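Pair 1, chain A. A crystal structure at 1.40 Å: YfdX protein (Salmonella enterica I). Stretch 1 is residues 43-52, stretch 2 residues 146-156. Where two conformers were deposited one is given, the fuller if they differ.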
# COMPACT_ATOMS: atom_id res chain seq x y z
N ALA A 43 14.07 -6.46 -20.66
CA ALA A 43 13.65 -5.18 -20.10
C ALA A 43 13.41 -4.15 -21.20
O ALA A 43 12.44 -3.38 -21.15
CB ALA A 43 14.68 -4.66 -19.11
N GLU A 44 14.28 -4.12 -22.21
CA GLU A 44 14.08 -3.19 -23.31
C GLU A 44 12.82 -3.51 -24.09
O GLU A 44 12.08 -2.60 -24.49
CB GLU A 44 15.30 -3.19 -24.23
CG GLU A 44 16.54 -2.64 -23.56
CD GLU A 44 17.76 -2.64 -24.44
OE1 GLU A 44 17.63 -3.07 -25.61
OE2 GLU A 44 18.85 -2.23 -23.96
N GLN A 45 12.54 -4.80 -24.31
CA GLN A 45 11.32 -5.19 -25.02
C GLN A 45 10.08 -4.73 -24.27
O GLN A 45 9.13 -4.22 -24.87
CB GLN A 45 11.28 -6.71 -25.20
CG GLN A 45 12.30 -7.27 -26.20
CD GLN A 45 12.20 -8.79 -26.34
OE1 GLN A 45 11.91 -9.50 -25.38
NE2 GLN A 45 12.43 -9.28 -27.55
N LEU A 46 10.09 -4.89 -22.94
CA LEU A 46 8.93 -4.51 -22.14
C LEU A 46 8.75 -3.00 -22.10
O LEU A 46 7.63 -2.50 -22.21
CB LEU A 46 9.08 -5.08 -20.73
CG LEU A 46 8.93 -6.60 -20.65
CD1 LEU A 46 9.59 -7.14 -19.39
CD2 LEU A 46 7.47 -6.99 -20.69
N ALA A 47 9.85 -2.26 -21.97
CA ALA A 47 9.76 -0.80 -21.99
C ALA A 47 9.34 -0.30 -23.36
O ALA A 47 8.59 0.68 -23.46
CB ALA A 47 11.09 -0.18 -21.56
N ALA A 48 9.79 -0.96 -24.43
CA ALA A 48 9.35 -0.58 -25.77
C ALA A 48 7.86 -0.81 -25.94
O ALA A 48 7.17 0.01 -26.57
CB ALA A 48 10.14 -1.36 -26.82
N GLN A 49 7.33 -1.90 -25.39
CA GLN A 49 5.89 -2.10 -25.45
C GLN A 49 5.15 -1.00 -24.69
O GLN A 49 4.14 -0.48 -25.16
CB GLN A 49 5.49 -3.47 -24.92
CG GLN A 49 6.01 -4.68 -25.71
CD GLN A 49 5.76 -6.00 -25.00
OE1 GLN A 49 5.30 -6.03 -23.86
NE2 GLN A 49 6.06 -7.10 -25.68
N ALA A 50 5.65 -0.64 -23.50
CA ALA A 50 5.03 0.44 -22.75
C ALA A 50 5.05 1.74 -23.53
O ALA A 50 4.07 2.49 -23.54
CB ALA A 50 5.73 0.60 -21.40
N GLU A 51 6.17 2.03 -24.20
CA GLU A 51 6.27 3.24 -25.01
C GLU A 51 5.23 3.24 -26.12
O GLU A 51 4.57 4.25 -26.36
CB GLU A 51 7.68 3.37 -25.58
CG GLU A 51 7.93 4.71 -26.28
CD GLU A 51 9.32 4.79 -26.90
OE1 GLU A 51 9.77 3.80 -27.50
OE2 GLU A 51 9.95 5.87 -26.77
N LYS A 52 5.06 2.10 -26.80
CA LYS A 52 4.08 2.05 -27.88
C LYS A 52 2.66 2.22 -27.35
O LYS A 52 1.83 2.90 -27.97
CB LYS A 52 4.22 0.74 -28.67
CG LYS A 52 5.43 0.73 -29.59
CD LYS A 52 5.47 -0.49 -30.49
CE LYS A 52 6.45 -0.27 -31.62
NZ LYS A 52 7.79 0.15 -31.10
N ALA A 146 14.17 6.16 -20.19
CA ALA A 146 14.71 4.90 -19.70
C ALA A 146 15.21 4.03 -20.84
O ALA A 146 16.27 3.39 -20.72
CB ALA A 146 13.66 4.15 -18.87
N LEU A 147 14.46 3.96 -21.95
CA LEU A 147 14.93 3.20 -23.10
C LEU A 147 16.24 3.76 -23.63
O LEU A 147 17.17 3.00 -23.95
CB LEU A 147 13.86 3.20 -24.20
CG LEU A 147 12.76 2.17 -24.06
CD1 LEU A 147 11.64 2.49 -25.03
CD2 LEU A 147 13.31 0.77 -24.30
N SER A 148 16.35 5.09 -23.71
CA SER A 148 17.60 5.70 -24.15
C SER A 148 18.76 5.33 -23.23
O SER A 148 19.86 5.02 -23.69
CB SER A 148 17.43 7.21 -24.22
OG SER A 148 16.48 7.58 -25.20
N LEU A 149 18.52 5.35 -21.92
CA LEU A 149 19.55 4.94 -20.98
C LEU A 149 19.91 3.47 -21.16
O LEU A 149 21.09 3.10 -21.07
CB LEU A 149 19.09 5.21 -19.54
CG LEU A 149 18.98 6.69 -19.18
CD1 LEU A 149 18.17 6.88 -17.90
CD2 LEU A 149 20.37 7.31 -19.02
N MET A 150 18.91 2.62 -21.42
CA MET A 150 19.20 1.22 -21.70
C MET A 150 20.06 1.07 -22.96
O MET A 150 21.02 0.29 -22.97
CB MET A 150 17.91 0.41 -21.82
CG MET A 150 17.14 0.29 -20.49
SD MET A 150 15.65 -0.71 -20.72
CE MET A 150 14.61 -0.07 -19.40
N ASN A 151 19.75 1.84 -24.00
CA ASN A 151 20.58 1.80 -25.21
C ASN A 151 22.02 2.16 -24.89
O ASN A 151 22.97 1.61 -25.48
CB ASN A 151 20.04 2.77 -26.26
CG ASN A 151 18.70 2.35 -26.83
OD1 ASN A 151 18.31 1.19 -26.76
ND2 ASN A 151 17.98 3.32 -27.38
N GLU A 152 22.22 3.09 -23.96
CA GLU A 152 23.55 3.51 -23.57
C GLU A 152 24.23 2.56 -22.60
O GLU A 152 25.41 2.77 -22.28
CB GLU A 152 23.51 4.92 -22.98
CG GLU A 152 23.04 5.98 -23.96
CD GLU A 152 22.74 7.31 -23.28
OE1 GLU A 152 22.85 7.39 -22.04
OE2 GLU A 152 22.39 8.27 -23.99
N GLY A 153 23.54 1.53 -22.11
CA GLY A 153 24.10 0.65 -21.12
C GLY A 153 23.96 1.12 -19.68
O GLY A 153 24.55 0.50 -18.79
N LYS A 154 23.19 2.18 -19.44
CA LYS A 154 23.02 2.74 -18.09
C LYS A 154 21.77 2.16 -17.43
O LYS A 154 20.76 2.84 -17.21
CB LYS A 154 22.98 4.27 -18.15
CG LYS A 154 24.29 4.90 -18.61
CD LYS A 154 24.18 6.42 -18.67
CE LYS A 154 25.48 7.03 -19.18
NZ LYS A 154 25.20 8.26 -19.96
N TYR A 155 21.87 0.87 -17.11
CA TYR A 155 20.70 0.09 -16.71
C TYR A 155 20.17 0.51 -15.35
O TYR A 155 18.96 0.65 -15.18
CB TYR A 155 21.01 -1.40 -16.76
CG TYR A 155 21.45 -1.86 -18.12
CD1 TYR A 155 20.57 -1.84 -19.19
CD2 TYR A 155 22.75 -2.31 -18.34
CE1 TYR A 155 20.98 -2.26 -20.45
CE2 TYR A 155 23.16 -2.73 -19.59
CZ TYR A 155 22.27 -2.70 -20.64
OH TYR A 155 22.66 -3.11 -21.90
N TYR A 156 21.06 0.68 -14.36
CA TYR A 156 20.59 1.12 -13.05
C TYR A 156 19.85 2.45 -13.14
O TYR A 156 18.80 2.63 -12.51
CB TYR A 156 21.77 1.24 -12.08
CG TYR A 156 21.30 1.41 -10.66
CD1 TYR A 156 20.91 0.30 -9.92
CD2 TYR A 156 21.25 2.66 -10.06
CE1 TYR A 156 20.46 0.43 -8.61
CE2 TYR A 156 20.80 2.80 -8.75
CZ TYR A 156 20.41 1.68 -8.03
OH TYR A 156 19.97 1.80 -6.73
O HOH W 1 20.16 -4.81 -23.42

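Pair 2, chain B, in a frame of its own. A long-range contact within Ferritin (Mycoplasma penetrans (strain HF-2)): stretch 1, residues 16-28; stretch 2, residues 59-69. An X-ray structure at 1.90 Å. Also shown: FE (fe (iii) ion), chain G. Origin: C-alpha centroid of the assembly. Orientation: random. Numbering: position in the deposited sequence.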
# COMPACT_ATOMS: atom_id res chain seq x y z
N VAL B 16 -19.14 -5.40 -50.31
CA VAL B 16 -18.87 -5.44 -48.87
C VAL B 16 -19.93 -6.27 -48.17
O VAL B 16 -19.63 -7.12 -47.32
CB VAL B 16 -18.81 -4.01 -48.29
CG1 VAL B 16 -18.69 -4.07 -46.76
CG2 VAL B 16 -17.62 -3.23 -48.88
N SER B 17 -21.20 -6.04 -48.52
CA SER B 17 -22.30 -6.82 -48.00
C SER B 17 -22.14 -8.30 -48.34
O SER B 17 -22.38 -9.17 -47.51
CB SER B 17 -23.60 -6.24 -48.59
OG SER B 17 -24.70 -6.38 -47.76
N LYS B 18 -21.71 -8.60 -49.57
CA LYS B 18 -21.50 -10.00 -49.93
C LYS B 18 -20.38 -10.61 -49.10
O LYS B 18 -20.46 -11.77 -48.69
CB LYS B 18 -21.18 -10.13 -51.42
CG LYS B 18 -20.86 -11.57 -51.82
CD LYS B 18 -20.52 -11.70 -53.29
CE LYS B 18 -20.44 -13.17 -53.70
NZ LYS B 18 -20.12 -13.34 -55.14
N HIS B 19 -19.32 -9.84 -48.85
CA HIS B 19 -18.26 -10.42 -48.04
C HIS B 19 -18.73 -10.67 -46.60
O HIS B 19 -18.32 -11.65 -45.97
CB HIS B 19 -17.02 -9.54 -48.04
CG HIS B 19 -15.91 -10.18 -47.28
ND1 HIS B 19 -15.33 -11.36 -47.68
CD2 HIS B 19 -15.38 -9.88 -46.07
CE1 HIS B 19 -14.45 -11.74 -46.78
NE2 HIS B 19 -14.46 -10.86 -45.79
N TYR B 20 -19.59 -9.79 -46.06
CA TYR B 20 -20.20 -10.10 -44.76
C TYR B 20 -20.89 -11.46 -44.80
O TYR B 20 -20.73 -12.28 -43.89
CB TYR B 20 -21.19 -9.00 -44.37
CG TYR B 20 -21.83 -9.19 -42.99
CD1 TYR B 20 -22.85 -10.11 -42.80
CD2 TYR B 20 -21.43 -8.43 -41.90
CE1 TYR B 20 -23.45 -10.30 -41.56
CE2 TYR B 20 -22.03 -8.59 -40.64
CZ TYR B 20 -23.04 -9.53 -40.48
OH TYR B 20 -23.65 -9.73 -39.25
N ASN B 21 -21.67 -11.71 -45.86
CA ASN B 21 -22.35 -13.00 -45.97
C ASN B 21 -21.36 -14.15 -46.06
O ASN B 21 -21.65 -15.25 -45.59
CB ASN B 21 -23.29 -13.01 -47.19
CG ASN B 21 -24.58 -12.25 -46.95
OD1 ASN B 21 -25.57 -12.83 -46.51
ND2 ASN B 21 -24.56 -10.95 -47.21
N VAL B 22 -20.19 -13.92 -46.68
CA VAL B 22 -19.20 -14.99 -46.78
C VAL B 22 -18.56 -15.27 -45.42
O VAL B 22 -18.33 -16.44 -45.05
CB VAL B 22 -18.15 -14.65 -47.85
CG1 VAL B 22 -17.00 -15.66 -47.82
CG2 VAL B 22 -18.81 -14.62 -49.25
N GLU B 23 -18.27 -14.22 -44.65
CA GLU B 23 -17.75 -14.45 -43.29
C GLU B 23 -18.79 -15.13 -42.41
O GLU B 23 -18.46 -15.99 -41.57
CB GLU B 23 -17.32 -13.13 -42.65
CG GLU B 23 -16.25 -12.35 -43.43
CD GLU B 23 -14.83 -12.76 -43.06
OE1 GLU B 23 -14.64 -13.86 -42.47
OE2 GLU B 23 -13.90 -11.98 -43.35
N LEU B 24 -20.07 -14.76 -42.56
CA LEU B 24 -21.13 -15.41 -41.81
C LEU B 24 -21.34 -16.84 -42.29
O LEU B 24 -21.66 -17.73 -41.49
CB LEU B 24 -22.44 -14.61 -41.95
CG LEU B 24 -23.71 -15.20 -41.32
CD1 LEU B 24 -23.49 -15.49 -39.83
CD2 LEU B 24 -24.91 -14.24 -41.55
N CYS B 25 -21.16 -17.09 -43.58
CA CYS B 25 -21.26 -18.46 -44.05
C CYS B 25 -20.21 -19.32 -43.37
O CYS B 25 -20.49 -20.43 -42.91
CB CYS B 25 -21.12 -18.50 -45.58
SG CYS B 25 -21.29 -20.15 -46.29
N ALA B 26 -19.00 -18.77 -43.23
CA ALA B 26 -17.92 -19.47 -42.53
C ALA B 26 -18.28 -19.69 -41.07
O ALA B 26 -18.11 -20.80 -40.55
CB ALA B 26 -16.62 -18.67 -42.64
N ALA B 27 -18.78 -18.65 -40.40
CA ALA B 27 -19.20 -18.80 -39.00
C ALA B 27 -20.25 -19.89 -38.87
O ALA B 27 -20.13 -20.78 -38.01
CB ALA B 27 -19.76 -17.47 -38.47
N ASN B 28 -21.28 -19.83 -39.71
CA ASN B 28 -22.34 -20.83 -39.71
C ASN B 28 -21.79 -22.23 -39.93
O ASN B 28 -22.21 -23.18 -39.27
CB ASN B 28 -23.38 -20.50 -40.78
CG ASN B 28 -24.30 -19.36 -40.35
OD1 ASN B 28 -24.47 -19.13 -39.16
ND2 ASN B 28 -24.90 -18.66 -41.33
N ALA B 59 -14.95 -10.21 -34.70
CA ALA B 59 -13.87 -9.45 -35.32
C ALA B 59 -14.12 -9.12 -36.79
O ALA B 59 -13.77 -8.03 -37.23
CB ALA B 59 -12.55 -10.21 -35.20
N HIS B 60 -14.74 -10.03 -37.55
CA HIS B 60 -14.92 -9.79 -38.99
C HIS B 60 -16.26 -9.13 -39.28
O HIS B 60 -16.30 -8.00 -39.78
CB HIS B 60 -14.81 -11.12 -39.75
CG HIS B 60 -13.45 -11.74 -39.65
ND1 HIS B 60 -12.62 -11.89 -40.74
CD2 HIS B 60 -12.78 -12.24 -38.58
CE1 HIS B 60 -11.49 -12.47 -40.35
NE2 HIS B 60 -11.56 -12.68 -39.05
N MET B 61 -17.36 -9.82 -38.96
CA MET B 61 -18.68 -9.27 -39.22
C MET B 61 -18.88 -7.93 -38.52
O MET B 61 -19.50 -7.02 -39.07
CB MET B 61 -19.74 -10.28 -38.79
CG MET B 61 -19.72 -11.54 -39.63
SD MET B 61 -20.34 -13.04 -38.83
CE MET B 61 -21.89 -12.45 -38.23
N SER B 62 -18.36 -7.79 -37.29
CA SER B 62 -18.53 -6.53 -36.56
C SER B 62 -17.84 -5.38 -37.28
O SER B 62 -18.40 -4.29 -37.38
CB SER B 62 -17.97 -6.65 -35.14
OG SER B 62 -16.57 -6.89 -35.16
N ARG B 63 -16.62 -5.60 -37.80
CA ARG B 63 -15.93 -4.53 -38.53
C ARG B 63 -16.67 -4.17 -39.81
O ARG B 63 -16.73 -3.00 -40.19
CB ARG B 63 -14.48 -4.93 -38.84
CG ARG B 63 -13.49 -4.74 -37.69
CD ARG B 63 -12.09 -5.23 -38.09
NE ARG B 63 -11.08 -4.91 -37.09
CZ ARG B 63 -10.92 -5.59 -35.95
NH1 ARG B 63 -11.70 -6.63 -35.67
NH2 ARG B 63 -9.98 -5.22 -35.09
N LEU B 64 -17.25 -5.17 -40.49
CA LEU B 64 -17.95 -4.89 -41.75
C LEU B 64 -19.22 -4.10 -41.51
O LEU B 64 -19.49 -3.12 -42.20
CB LEU B 64 -18.25 -6.19 -42.50
CG LEU B 64 -17.00 -6.94 -42.96
CD1 LEU B 64 -17.33 -8.39 -43.32
CD2 LEU B 64 -16.37 -6.24 -44.16
N VAL B 65 -20.04 -4.51 -40.53
CA VAL B 65 -21.27 -3.75 -40.32
C VAL B 65 -20.96 -2.35 -39.78
O VAL B 65 -21.66 -1.39 -40.12
CB VAL B 65 -22.26 -4.52 -39.42
CG1 VAL B 65 -21.75 -4.62 -38.00
CG2 VAL B 65 -23.62 -3.81 -39.44
N LYS B 66 -19.91 -2.20 -38.98
CA LYS B 66 -19.54 -0.87 -38.48
C LYS B 66 -19.08 0.04 -39.60
O LYS B 66 -19.38 1.24 -39.61
CB LYS B 66 -18.41 -0.99 -37.44
CG LYS B 66 -18.85 -1.51 -36.06
CD LYS B 66 -17.80 -1.17 -34.97
CE LYS B 66 -17.90 -2.10 -33.76
NZ LYS B 66 -16.57 -2.46 -33.14
N TYR B 67 -18.32 -0.52 -40.54
CA TYR B 67 -17.89 0.27 -41.70
C TYR B 67 -19.08 0.70 -42.55
O TYR B 67 -19.16 1.86 -42.96
CB TYR B 67 -16.90 -0.53 -42.55
CG TYR B 67 -16.56 0.20 -43.86
CD1 TYR B 67 -15.92 1.43 -43.84
CD2 TYR B 67 -16.91 -0.34 -45.10
CE1 TYR B 67 -15.63 2.12 -45.03
CE2 TYR B 67 -16.64 0.34 -46.29
CZ TYR B 67 -16.00 1.57 -46.25
OH TYR B 67 -15.71 2.24 -47.43
N MET B 68 -20.01 -0.22 -42.83
CA MET B 68 -21.16 0.16 -43.63
C MET B 68 -21.92 1.30 -42.98
O MET B 68 -22.33 2.25 -43.65
CB MET B 68 -22.05 -1.06 -43.90
CG MET B 68 -21.32 -2.09 -44.76
SD MET B 68 -22.36 -3.35 -45.55
CE MET B 68 -22.92 -2.44 -47.01
N MET B 69 -22.08 1.26 -41.65
CA MET B 69 -22.77 2.34 -40.95
C MET B 69 -22.00 3.66 -41.05
O MET B 69 -22.61 4.72 -41.17
CB MET B 69 -23.01 1.97 -39.48
CG MET B 69 -24.04 0.83 -39.29
SD MET B 69 -24.36 0.51 -37.54
CE MET B 69 -22.78 -0.05 -37.00
FE FE G . -9.94 -13.82 -37.79
O HOH W 2 -9.67 -12.19 -36.08

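The two contacts differ most sharply in their polar content. In pair 2 a hydrogen bond crosses between the helices, from His B60 ND1 to Glu B23 OE2 (2.9 Å), whereas no hydrogen bond crosses directly in pair 1. The superposition places Ala A47 on Glu B23 and Ala A146 on His B60, so two methyl groups stand where pair 2 has its acid and imidazole. The same carboxylate oxygen, Glu B23 OE2, also accepts from His B19 NE2 (2.7 Å), and the other ring nitrogen of His B60, NE2, binds FE at 2.3 Å. One imidazole thus joins the neighbouring helix to the metal.

The backbone frame beneath these differences is common. Both pairs set two nearly antiparallel helices against each other, with interhelical angles of 153° in pair 1 and 160° in pair 2 and closest axis approaches of 10.1 and 9.4 Å. Fourteen central residues superpose with an RMSD of 0.6 Å. The closest CA pairs also correspond: Glu A44 and Leu A147 match Tyr B20 and Met B61.

Leu A147 and Met B61 address the same four positions with different neighbours. Leu A147 is a knob seated among Glu A44, Ala A47, Ala A48 and Glu A51; Ala A47 CB lies 3.7 Å from Leu A147 CD2, and Glu A51 OE1 lies 3.4 Å from Leu A147 CD1. Met B61 touches the counterparts Tyr B20, Glu B23, Leu B24 and Ala B27. It lies against an aromatic ring, its CG 4.1 Å from the centroid of the Tyr B20 ring and over the face, while its CE reaches Leu B24 CD1 at 3.8 Å. Leu B64, which falls on Met A150, is a knob among Val B16, His B19, Tyr B20 and Glu B23. Met A150 fills its own position by extending along the alanines, with CE 4.1 Å from Ala A47 CB and SD 4.4 Å from Ala A43 CB.

Glu A44 and Tyr B20 share a position and a sideways CA-to-CB direction, and both side chains end nearer the partner helix. Tyr B20 makes apolar contacts, including CD2 to Leu B64 CB at 3.9 Å. Glu A44 brings OE2 to 3.5 Å from Met A150 O, but both atoms are acceptors; a water instead links OE2 weakly to Tyr A155 OH.

The second helix of pair 1 has left helical geometry at Gly A153, where positive phi goes with a Schellman motif; at the matched Tyr B67 the helix of pair 2 continues.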